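Local atomic coordinates of amidohydrolase (Thermotoga maritima, PDB entry 3OOQ), a protein that probably hydrolyses amide-type bonds as a member of the amidohydrolase family, perhaps with allantoinase activity. Residues F[133-136]-F[141-144]; F[66-71]-F[91-96]; F[286-291]-F[316-321]. One frame throughout, in Å; residues are numbered along the deposited sequence.

Interaction 1: F[133-136]-F[141-144]; sequences KFRS and ECIV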
ATOM      1  N   LYS F 133     -40.559 -19.129   5.414  1.00 23.68           N
ATOM      2  CA  LYS F 133     -41.685 -18.812   4.543  1.00 24.24           C
ATOM      3  C   LYS F 133     -41.873 -17.312   4.562  1.00 24.01           C
ATOM      4  O   LYS F 133     -41.565 -16.681   5.564  1.00 24.15           O
ATOM      5  CB  LYS F 133     -42.962 -19.442   5.072  1.00 24.58           C
ATOM      6  CG  LYS F 133     -42.988 -20.936   5.065  1.00 25.91           C
ATOM      7  CD  LYS F 133     -44.427 -21.386   5.271  1.00 24.96           C
ATOM      8  CE  LYS F 133     -44.487 -22.850   5.568  1.00 25.88           C
ATOM      9  NZ  LYS F 133     -45.901 -23.280   5.568  1.00 25.40           N
ATOM     10  N   PHE F 134     -42.399 -16.754   3.471  1.00 23.84           N
ATOM     11  CA  PHE F 134     -42.600 -15.307   3.357  1.00 23.48           C
ATOM     12  C   PHE F 134     -43.914 -14.888   4.023  1.00 24.86           C
ATOM     13  O   PHE F 134     -44.765 -14.283   3.376  1.00 24.89           O
ATOM     14  CB  PHE F 134     -42.610 -14.873   1.879  1.00 22.30           C
ATOM     15  CG  PHE F 134     -41.365 -15.237   1.108  1.00 23.50           C
ATOM     16  CD1 PHE F 134     -40.091 -15.041   1.654  1.00 20.47           C
ATOM     17  CD2 PHE F 134     -41.466 -15.714  -0.200  1.00 21.00           C
ATOM     18  CE1 PHE F 134     -38.934 -15.374   0.932  1.00 22.55           C
ATOM     19  CE2 PHE F 134     -40.314 -16.047  -0.929  1.00 23.43           C
ATOM     20  CZ  PHE F 134     -39.039 -15.869  -0.352  1.00 19.99           C
ATOM     21  N   ARG F 135     -44.071 -15.211   5.309  1.00 26.50           N
ATOM     22  CA  ARG F 135     -45.336 -15.018   6.010  1.00 28.97           C
ATOM     23  C   ARG F 135     -45.466 -13.740   6.852  1.00 29.83           C
ATOM     24  O   ARG F 135     -46.581 -13.363   7.205  1.00 30.68           O
ATOM     25  CB  ARG F 135     -45.723 -16.258   6.857  1.00 30.80           C
ATOM     26  CG  ARG F 135     -44.581 -16.895   7.637  1.00 45.77           C
ATOM     27  CD  ARG F 135     -45.074 -17.820   8.762  1.00 34.07           C
ATOM     28  NE  ARG F 135     -45.185 -19.244   8.430  1.00 45.72           N
ATOM     29  CZ  ARG F 135     -44.521 -20.237   9.039  1.00 35.43           C
ATOM     30  NH1 ARG F 135     -43.661 -19.997  10.020  1.00 45.38           N
ATOM     31  NH2 ARG F 135     -44.726 -21.495   8.663  1.00 45.55           N
ATOM     32  N   SER F 136     -44.355 -13.078   7.173  1.00 28.96           N
ATOM     33  CA  SER F 136     -44.380 -12.006   8.168  1.00 29.12           C
ATOM     34  C   SER F 136     -43.095 -11.162   8.093  1.00 28.03           C
ATOM     35  O   SER F 136     -42.078 -11.616   7.577  1.00 25.36           O
ATOM     36  CB  SER F 136     -44.532 -12.639   9.571  1.00 29.50           C
ATOM     37  OG  SER F 136     -44.275 -11.728  10.611  1.00 35.50           O
ATOM     38  N   GLU F 141     -41.320 -15.653  13.097  1.00 34.53           N
ATOM     39  CA  GLU F 141     -42.586 -16.164  12.571  1.00 33.59           C
ATOM     40  C   GLU F 141     -42.435 -16.759  11.176  1.00 32.03           C
ATOM     41  O   GLU F 141     -43.295 -17.520  10.734  1.00 32.46           O
ATOM     42  CB  GLU F 141     -43.650 -15.051  12.532  1.00 34.81           C
ATOM     43  CG  GLU F 141     -43.888 -14.311  13.866  1.00 41.49           C
ATOM     44  CD  GLU F 141     -45.111 -13.359  13.840  1.00 36.58           C
ATOM     45  OE1 GLU F 141     -45.720 -13.134  12.762  1.00 42.16           O
ATOM     46  OE2 GLU F 141     -45.460 -12.834  14.918  1.00 42.45           O
ATOM     47  N   CYS F 142     -41.354 -16.407  10.479  1.00 29.45           N
ATOM     48  CA  CYS F 142     -41.095 -16.943   9.144  1.00 28.00           C
ATOM     49  C   CYS F 142     -40.430 -18.321   9.193  1.00 27.33           C
ATOM     50  O   CYS F 142     -40.495 -19.077   8.218  1.00 26.87           O
ATOM     51  CB  CYS F 142     -40.211 -15.995   8.333  1.00 26.96           C
ATOM     52  SG  CYS F 142     -41.024 -14.447   7.872  1.00 26.25           S
ATOM     53  N   ILE F 143     -39.790 -18.626  10.318  1.00 26.95           N
ATOM     54  CA  ILE F 143     -38.969 -19.832  10.450  1.00 27.38           C
ATOM     55  C   ILE F 143     -39.782 -21.118  10.291  1.00 28.14           C
ATOM     56  O   ILE F 143     -40.821 -21.298  10.940  1.00 28.67           O
ATOM     57  CB  ILE F 143     -38.224 -19.866  11.803  1.00 27.10           C
ATOM     58  CG1 ILE F 143     -37.205 -18.730  11.877  1.00 22.30           C
ATOM     59  CG2 ILE F 143     -37.559 -21.222  12.021  1.00 22.92           C
ATOM     60  CD1 ILE F 143     -36.615 -18.504  13.291  1.00 27.69           C
ATOM     61  N   VAL F 144     -39.306 -21.996   9.418  1.00 27.87           N
ATOM     62  CA  VAL F 144     -39.832 -23.358   9.300  1.00 28.21           C
ATOM     63  C   VAL F 144     -38.854 -24.371   9.904  1.00 28.01           C
ATOM     64  O   VAL F 144     -39.258 -25.300  10.609  1.00 28.04           O
ATOM     65  CB  VAL F 144     -40.137 -23.722   7.824  1.00 28.50           C
ATOM     66  CG1 VAL F 144     -40.709 -25.123   7.708  1.00 25.60           C
ATOM     67  CG2 VAL F 144     -41.096 -22.723   7.223  1.00 24.82           C
TER
HETATM   68  O   HOH W   1     -43.516 -23.114  11.041  1.00 26.02           O
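Cys142 fits between Lys133 and Ser136 where the chain reverses from strand 125-133 into strand 143-153 by way of the short helix 139-142. Cys142 O takes the N-H of Lys133 N at 2.8 Å (160°), a bond beside the Val144-Val131 backbone pairing. With SG beside its own backbone N (chi1 -69°), Cys142 SG lies close to two backbone oxygens, 3.0 Å from Ser136 O and 3.3 Å from Lys133 O, a place that suits a compact thiol. The bend of Arg135 at chi3 (94°) folds the guanidinium back, and Cys142 O lies over one of its faces. Arg135 NH1 reaches Ile143 O at 3.3 Å from above the carbonyl plane, and one water joins NH2 to that same oxygen. NH1 also lies near Glu141 O, whose place in the model is doubtful. At the far end, Ser136 OG donates to Glu141 OE1 at 2.9 Å from above the carboxylate plane, while OG also bonds Ile138 N. The aliphatic part of Lys133 lies against Val144, CG to CG2 3.4 Å, and sends NZ to Asp358, Asp360 and Asp381; Arg135 NE pairs with Asp381 too. The contact therefore closes the reversal largely through backbone carbonyls, and the nearby acids probably balance both positive charges.

Interaction 2: F[66-71]-F[91-96]; sequences IGLFEE and VKALDG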
ATOM      1  N   ILE F  66     -32.125 -14.577  -1.129  1.00 21.37           N
ATOM      2  CA  ILE F  66     -33.149 -13.541  -0.958  1.00 20.27           C
ATOM      3  C   ILE F  66     -33.153 -13.052   0.487  1.00 19.86           C
ATOM      4  O   ILE F  66     -32.925 -13.827   1.419  1.00 20.09           O
ATOM      5  CB  ILE F  66     -34.558 -14.008  -1.418  1.00 20.53           C
ATOM      6  CG1 ILE F  66     -35.499 -12.798  -1.566  1.00 18.40           C
ATOM      7  CG2 ILE F  66     -35.142 -15.087  -0.450  1.00 18.44           C
ATOM      8  CD1 ILE F  66     -36.646 -13.000  -2.552  1.00 20.52           C
ATOM      9  N   GLY F  67     -33.376 -11.760   0.676  1.00 21.30           N
ATOM     10  CA  GLY F  67     -33.347 -11.177   2.007  1.00 22.38           C
ATOM     11  C   GLY F  67     -31.942 -10.915   2.531  1.00 23.71           C
ATOM     12  O   GLY F  67     -31.756 -10.027   3.368  1.00 24.61           O
ATOM     13  N   LEU F  68     -30.959 -11.683   2.059  1.00 24.40           N
ATOM     14  CA  LEU F  68     -29.547 -11.475   2.445  1.00 25.82           C
ATOM     15  C   LEU F  68     -28.841 -10.419   1.595  1.00 26.56           C
ATOM     16  O   LEU F  68     -28.002  -9.662   2.093  1.00 27.28           O
ATOM     17  CB  LEU F  68     -28.734 -12.781   2.353  1.00 26.33           C
ATOM     18  CG  LEU F  68     -28.944 -13.898   3.366  1.00 26.50           C
ATOM     19  CD1 LEU F  68     -27.882 -14.965   3.161  1.00 26.87           C
ATOM     20  CD2 LEU F  68     -28.816 -13.354   4.768  1.00 27.60           C
ATOM     21  N   PHE F  69     -29.157 -10.422   0.308  1.00 26.66           N
ATOM     22  CA  PHE F  69     -28.583  -9.512  -0.659  1.00 27.75           C
ATOM     23  C   PHE F  69     -29.752  -8.632  -1.105  1.00 26.20           C
ATOM     24  O   PHE F  69     -30.403  -8.921  -2.103  1.00 26.79           O
ATOM     25  CB  PHE F  69     -28.013 -10.359  -1.806  1.00 30.22           C
ATOM     26  CG  PHE F  69     -27.176  -9.608  -2.798  1.00 49.43           C
ATOM     27  CD1 PHE F  69     -27.472  -8.295  -3.150  1.00 32.78           C
ATOM     28  CD2 PHE F  69     -26.101 -10.246  -3.426  1.00 32.88           C
ATOM     29  CE1 PHE F  69     -26.699  -7.603  -4.089  1.00 49.94           C
ATOM     30  CE2 PHE F  69     -25.327  -9.570  -4.373  1.00 49.62           C
ATOM     31  CZ  PHE F  69     -25.629  -8.245  -4.703  1.00 33.70           C
ATOM     32  N   GLU F  70     -30.046  -7.596  -0.326  1.00 25.11           N
ATOM     33  CA  GLU F  70     -31.249  -6.763  -0.530  1.00 25.30           C
ATOM     34  C   GLU F  70     -31.295  -6.214  -1.956  1.00 24.58           C
ATOM     35  O   GLU F  70     -30.250  -5.838  -2.516  1.00 24.54           O
ATOM     36  CB  GLU F  70     -31.284  -5.589   0.481  1.00 25.98           C
ATOM     37  CG  GLU F  70     -32.577  -4.741   0.418  1.00 26.67           C
ATOM     38  CD  GLU F  70     -32.585  -3.484   1.296  1.00 26.51           C
ATOM     39  OE1 GLU F  70     -31.650  -3.235   2.091  1.00 26.71           O
ATOM     40  OE2 GLU F  70     -33.569  -2.726   1.186  1.00 27.79           O
ATOM     41  N   GLU F  71     -32.485  -6.176  -2.545  1.00 23.24           N
ATOM     42  CA  GLU F  71     -32.622  -5.693  -3.910  1.00 22.95           C
ATOM     43  C   GLU F  71     -32.723  -4.171  -3.963  1.00 23.23           C
ATOM     44  O   GLU F  71     -33.294  -3.544  -3.073  1.00 23.42           O
ATOM     45  CB  GLU F  71     -33.815  -6.343  -4.627  1.00 22.87           C
ATOM     46  CG  GLU F  71     -33.933  -5.944  -6.129  1.00 22.30           C
ATOM     47  CD  GLU F  71     -34.878  -6.846  -6.933  1.00 22.80           C
ATOM     48  OE1 GLU F  71     -35.757  -7.485  -6.321  1.00 23.08           O
ATOM     49  OE2 GLU F  71     -34.756  -6.915  -8.184  1.00 22.89           O
ATOM     50  N   VAL F  91     -21.887 -18.585  11.923  1.00 20.47           N
ATOM     51  CA  VAL F  91     -22.772 -17.511  11.476  1.00 20.04           C
ATOM     52  C   VAL F  91     -24.007 -18.088  10.771  1.00 20.13           C
ATOM     53  O   VAL F  91     -23.936 -19.145  10.145  1.00 19.89           O
ATOM     54  CB  VAL F  91     -22.073 -16.406  10.606  1.00 19.99           C
ATOM     55  CG1 VAL F  91     -20.784 -15.846  11.299  1.00 14.54           C
ATOM     56  CG2 VAL F  91     -21.783 -16.889   9.178  1.00 14.53           C
ATOM     57  N   LYS F  92     -25.132 -17.391  10.892  1.00 20.13           N
ATOM     58  CA  LYS F  92     -26.411 -17.875  10.361  1.00 20.34           C
ATOM     59  C   LYS F  92     -26.992 -16.904   9.333  1.00 20.36           C
ATOM     60  O   LYS F  92     -27.049 -15.703   9.577  1.00 20.45           O
ATOM     61  CB  LYS F  92     -27.433 -18.051  11.500  1.00 21.00           C
ATOM     62  CG  LYS F  92     -26.911 -18.679  12.793  1.00 25.93           C
ATOM     63  CD  LYS F  92     -28.056 -18.928  13.836  1.00 23.26           C
ATOM     64  CE  LYS F  92     -29.117 -19.903  13.274  1.00 27.27           C
ATOM     65  NZ  LYS F  92     -30.088 -20.437  14.309  1.00 25.94           N
ATOM     66  N   ALA F  93     -27.441 -17.427   8.197  1.00 20.48           N
ATOM     67  CA  ALA F  93     -28.194 -16.633   7.243  1.00 20.82           C
ATOM     68  C   ALA F  93     -29.395 -15.949   7.902  1.00 21.31           C
ATOM     69  O   ALA F  93     -29.746 -14.819   7.547  1.00 20.72           O
ATOM     70  CB  ALA F  93     -28.651 -17.485   6.089  1.00 21.21           C
ATOM     71  N   LEU F  94     -30.008 -16.625   8.872  1.00 21.85           N
ATOM     72  CA  LEU F  94     -31.135 -16.054   9.617  1.00 22.47           C
ATOM     73  C   LEU F  94     -30.816 -14.662  10.155  1.00 21.87           C
ATOM     74  O   LEU F  94     -31.676 -13.786  10.171  1.00 21.45           O
ATOM     75  CB  LEU F  94     -31.540 -16.965  10.795  1.00 22.66           C
ATOM     76  CG  LEU F  94     -32.849 -16.637  11.515  1.00 33.21           C
ATOM     77  CD1 LEU F  94     -34.024 -17.015  10.615  1.00 23.25           C
ATOM     78  CD2 LEU F  94     -32.956 -17.341  12.886  1.00 23.69           C
ATOM     79  N   ASP F  95     -29.582 -14.483  10.612  1.00 22.14           N
ATOM     80  CA  ASP F  95     -29.172 -13.238  11.253  1.00 22.68           C
ATOM     81  C   ASP F  95     -28.843 -12.113  10.261  1.00 23.24           C
ATOM     82  O   ASP F  95     -28.499 -11.004  10.674  1.00 23.92           O
ATOM     83  CB  ASP F  95     -27.967 -13.487  12.164  1.00 22.21           C
ATOM     84  CG  ASP F  95     -28.306 -14.336  13.385  1.00 23.17           C
ATOM     85  OD1 ASP F  95     -29.482 -14.382  13.793  1.00 21.87           O
ATOM     86  OD2 ASP F  95     -27.382 -14.962  13.941  1.00 21.88           O
ATOM     87  N   GLY F  96     -28.947 -12.398   8.967  1.00 23.08           N
ATOM     88  CA  GLY F  96     -28.731 -11.397   7.924  1.00 23.46           C
ATOM     89  C   GLY F  96     -29.976 -11.163   7.081  1.00 24.32           C
ATOM     90  O   GLY F  96     -29.983 -10.293   6.198  1.00 25.15           O
TER
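Gly67 and Gly96 bring their carbonyl oxygens, Gly67 O and Gly96 O, to 3.4 Å of each other, an approach of two acceptors that holds nothing together by itself. Gly67 turns the chain with a positive phi of 79°, a backbone shape that glycine adopts easily. Its N-H bonds Asp101, which probably helps to hold this bend. Leu68 comes next and carries the contact. CG stands beside the backbone N (chi1 -72°), and the branched end then divides its work: Leu68 CD1 meets Ala93 CB at 3.9 Å, whereas Leu68 CD2 lies 3.3 Å from Ala93 O and 3.4 Å from Gly96 C. Ala93 O is already occupied by Gly96 N at 2.9 Å, at the 3-10 turn 93-95, so the leucine methyl rests on an oxygen whose hydrogen bond is made. Glycine suits its place at Gly96, because a CB there would fall only 3.0 Å from Leu68 CD2. Ala93, with its single methyl, lets the turn lie close to Leu68. Farther along, Glu71 pairs with Arg106 and with Arg278 of a third subunit, and on the other segment Asp95 binds Arg180 and Arg238 of a second subunit. Both segments belong to the long connection between strand 54-64 and helix 103-108 of the TIM-barrel domain; Ile66 packs on that helix, while Leu94 leans on strands 125-133 and 143-153.

Interaction 3: F[286-291]-F[316-321]; sequences LTMETI and TVQAAT
Met288, present as selenomethionine, reaches across to Gln318 and Thr321, joining the turn before helix 290-297 to helix 315-321 on the periphery of the TIM-barrel fold. The contact between them is made by van der Waals touch. CG of Met288 lies roughly anti to the backbone N (chi1 -151°), and the chain bends at chi2, 141°. This brings Met288 CE to 3.1 Å from Gln318 O, a tight approach, and to 3.6 Å from Gln318 CG. Met288 SE meets Thr321 CG2 at 3.9 Å, the two side chains crossing at about a right angle. A long, flexible, apolar side chain suits this buried bridge between backbones that are well apart, the nearest CA atoms, of Met288 and Thr321, being 8.5 Å from each other.

Hydrogen bonds are made within the segments and to residues beyond them. Thr287 OG1 accepts from Glu289 N at 3.0 Å, an ST turn that leads into the helix and probably helps to place Met288. Gln318 extends past the methyl; its OE1 accepts from Leu274 N and Leu275 N, and its NE2 donates to Met304 O. Thr321 OG1 gives its proton to Val317 O at 2.8 Å. Losing OG1 and CG2 to an alanine here would probably open a gap beside SE and leave Val317 O with one donor fewer. The other donor, Thr321 N, approaches Val317 O at 3.1 Å from the opposite face of the carbonyl plane.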
ATOM      1  N   LEU F 286     -21.871 -25.859 -18.318  1.00 24.24           N
ATOM      2  CA  LEU F 286     -23.249 -25.712 -17.836  1.00 24.86           C
ATOM      3  C   LEU F 286     -24.215 -25.915 -19.000  1.00 24.05           C
ATOM      4  O   LEU F 286     -24.000 -25.396 -20.085  1.00 22.94           O
ATOM      5  CB  LEU F 286     -23.458 -24.329 -17.181  1.00 26.11           C
ATOM      6  CG  LEU F 286     -24.819 -23.816 -16.694  1.00 18.94           C
ATOM      7  CD1 LEU F 286     -24.602 -22.665 -15.722  1.00 27.71           C
ATOM      8  CD2 LEU F 286     -25.622 -23.267 -17.823  1.00 27.74           C
ATOM      9  N   THR F 287     -25.266 -26.696 -18.767  1.00 24.93           N
ATOM     10  CA  THR F 287     -26.303 -26.926 -19.771  1.00 25.90           C
ATOM     11  C   THR F 287     -27.647 -27.159 -19.097  1.00 26.85           C
ATOM     12  O   THR F 287     -27.740 -27.818 -18.044  1.00 25.36           O
ATOM     13  CB  THR F 287     -25.970 -28.098 -20.739  1.00 26.37           C
ATOM     14  OG1 THR F 287     -27.125 -28.382 -21.552  1.00 23.46           O
ATOM     15  CG2 THR F 287     -25.560 -29.368 -19.964  1.00 22.62           C
HETATM   16  N   MSE F 288     -28.686 -26.601 -19.703  1.00 28.94           N
HETATM   17  CA  MSE F 288     -30.036 -26.811 -19.221  1.00 32.02           C
HETATM   18  C   MSE F 288     -30.502 -28.260 -19.414  1.00 29.74           C
HETATM   19  O   MSE F 288     -31.463 -28.704 -18.778  1.00 28.78           O
HETATM   20  CB  MSE F 288     -30.984 -25.856 -19.913  1.00 37.50           C
HETATM   21  CG  MSE F 288     -32.149 -25.529 -19.052  1.00 46.60           C
HETATM   22 SE   MSE F 288     -32.542 -23.686 -19.299  1.00 47.14          SE
HETATM   23  CE  MSE F 288     -33.299 -23.336 -17.556  1.00 46.66           C
ATOM     24  N   GLU F 289     -29.797 -28.983 -20.284  1.00 28.77           N
ATOM     25  CA  GLU F 289     -30.016 -30.413 -20.492  1.00 28.82           C
ATOM     26  C   GLU F 289     -29.755 -31.270 -19.264  1.00 27.91           C
ATOM     27  O   GLU F 289     -30.172 -32.432 -19.212  1.00 28.35           O
ATOM     28  CB  GLU F 289     -29.127 -30.906 -21.622  1.00 29.78           C
ATOM     29  CG  GLU F 289     -29.502 -30.353 -22.980  1.00 44.93           C
ATOM     30  CD  GLU F 289     -28.830 -31.111 -24.097  1.00 31.49           C
ATOM     31  OE1 GLU F 289     -27.696 -31.593 -23.897  1.00 45.50           O
ATOM     32  OE2 GLU F 289     -29.438 -31.233 -25.171  1.00 45.84           O
ATOM     33  N   THR F 290     -29.059 -30.701 -18.285  1.00 26.92           N
ATOM     34  CA  THR F 290     -28.738 -31.402 -17.053  1.00 26.16           C
ATOM     35  C   THR F 290     -30.002 -31.865 -16.295  1.00 24.45           C
ATOM     36  O   THR F 290     -30.012 -32.933 -15.679  1.00 23.50           O
ATOM     37  CB  THR F 290     -27.783 -30.553 -16.148  1.00 26.12           C
ATOM     38  OG1 THR F 290     -27.063 -31.418 -15.272  1.00 45.48           O
ATOM     39  CG2 THR F 290     -28.545 -29.538 -15.308  1.00 44.38           C
ATOM     40  N   ILE F 291     -31.070 -31.073 -16.361  1.00 22.98           N
ATOM     41  CA  ILE F 291     -32.314 -31.451 -15.712  1.00 23.10           C
ATOM     42  C   ILE F 291     -32.750 -32.842 -16.224  1.00 23.71           C
ATOM     43  O   ILE F 291     -32.838 -33.800 -15.452  1.00 23.06           O
ATOM     44  CB  ILE F 291     -33.409 -30.378 -15.898  1.00 23.59           C
ATOM     45  CG1 ILE F 291     -33.066 -29.114 -15.072  1.00 22.88           C
ATOM     46  CG2 ILE F 291     -34.800 -30.940 -15.524  1.00 23.26           C
ATOM     47  CD1 ILE F 291     -33.894 -27.892 -15.420  1.00 23.01           C
ATOM     48  N   THR F 316     -40.424 -19.583 -12.374  1.00 21.89           N
ATOM     49  CA  THR F 316     -41.231 -20.277 -13.397  1.00 22.74           C
ATOM     50  C   THR F 316     -40.705 -20.051 -14.795  1.00 22.76           C
ATOM     51  O   THR F 316     -40.938 -20.877 -15.689  1.00 23.50           O
ATOM     52  CB  THR F 316     -42.743 -19.917 -13.358  1.00 22.98           C
ATOM     53  OG1 THR F 316     -42.925 -18.514 -13.607  1.00 22.04           O
ATOM     54  CG2 THR F 316     -43.332 -20.281 -12.001  1.00 20.82           C
ATOM     55  N   VAL F 317     -40.029 -18.920 -14.992  1.00 21.96           N
ATOM     56  CA  VAL F 317     -39.446 -18.583 -16.280  1.00 21.90           C
ATOM     57  C   VAL F 317     -38.267 -19.518 -16.567  1.00 22.08           C
ATOM     58  O   VAL F 317     -38.156 -20.067 -17.676  1.00 22.92           O
ATOM     59  CB  VAL F 317     -38.986 -17.093 -16.366  1.00 22.11           C
ATOM     60  CG1 VAL F 317     -38.431 -16.779 -17.749  1.00 18.04           C
ATOM     61  CG2 VAL F 317     -40.131 -16.142 -16.057  1.00 17.70           C
ATOM     62  N   GLN F 318     -37.407 -19.704 -15.566  1.00 21.11           N
ATOM     63  CA  GLN F 318     -36.288 -20.628 -15.685  1.00 21.23           C
ATOM     64  C   GLN F 318     -36.771 -22.075 -15.899  1.00 21.63           C
ATOM     65  O   GLN F 318     -36.290 -22.761 -16.798  1.00 21.78           O
ATOM     66  CB  GLN F 318     -35.385 -20.573 -14.452  1.00 21.25           C
ATOM     67  CG  GLN F 318     -34.222 -21.559 -14.588  1.00 22.49           C
ATOM     68  CD  GLN F 318     -33.230 -21.512 -13.454  1.00 21.50           C
ATOM     69  OE1 GLN F 318     -32.026 -21.546 -13.700  1.00 23.74           O
ATOM     70  NE2 GLN F 318     -33.713 -21.466 -12.205  1.00 22.08           N
ATOM     71  N   ALA F 319     -37.717 -22.528 -15.081  1.00 21.91           N
ATOM     72  CA  ALA F 319     -38.243 -23.896 -15.231  1.00 22.10           C
ATOM     73  C   ALA F 319     -38.837 -24.097 -16.618  1.00 22.35           C
ATOM     74  O   ALA F 319     -38.405 -24.991 -17.345  1.00 22.55           O
ATOM     75  CB  ALA F 319     -39.255 -24.212 -14.154  1.00 21.52           C
ATOM     76  N   ALA F 320     -39.784 -23.238 -17.004  1.00 22.57           N
ATOM     77  CA  ALA F 320     -40.423 -23.315 -18.330  1.00 22.66           C
ATOM     78  C   ALA F 320     -39.421 -23.425 -19.471  1.00 22.88           C
ATOM     79  O   ALA F 320     -39.573 -24.255 -20.357  1.00 22.71           O
ATOM     80  CB  ALA F 320     -41.343 -22.144 -18.545  1.00 22.63           C
ATOM     81  N   THR F 321     -38.375 -22.602 -19.427  1.00 23.80           N
ATOM     82  CA  THR F 321     -37.337 -22.578 -20.465  1.00 23.45           C
ATOM     83  C   THR F 321     -36.654 -23.938 -20.615  1.00 23.37           C
ATOM     84  O   THR F 321     -36.198 -24.306 -21.709  1.00 22.64           O
ATOM     85  CB  THR F 321     -36.293 -21.481 -20.167  1.00 23.06           C
ATOM     86  OG1 THR F 321     -36.935 -20.204 -20.235  1.00 22.63           O
ATOM     87  CG2 THR F 321     -35.122 -21.508 -21.160  1.00 21.57           C
TER

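Overall arrangement
Interactions 1 and 2 are neighbours, their centres about 14 Å apart, and they touch through Ile143 on Leu94 and Phe134 on Ile66. Interaction 3 lies across the chain's centre from interaction 1, with about 12 Å between nearest atoms. Interaction 1 is partly buried and polar, rich in hydrogen bonds and charges. The other two are buried and rest on apolar side chains against backbone: a leucine beside glycine and alanine in interaction 2, a selenomethionine spanning from the turn before one helix to another helix in interaction 3. Interactions 1 and 2 both bear on strands 125-133 and 143-153, while interaction 3 involves other elements. Interactions 2 and 3 also adjoin a third subunit.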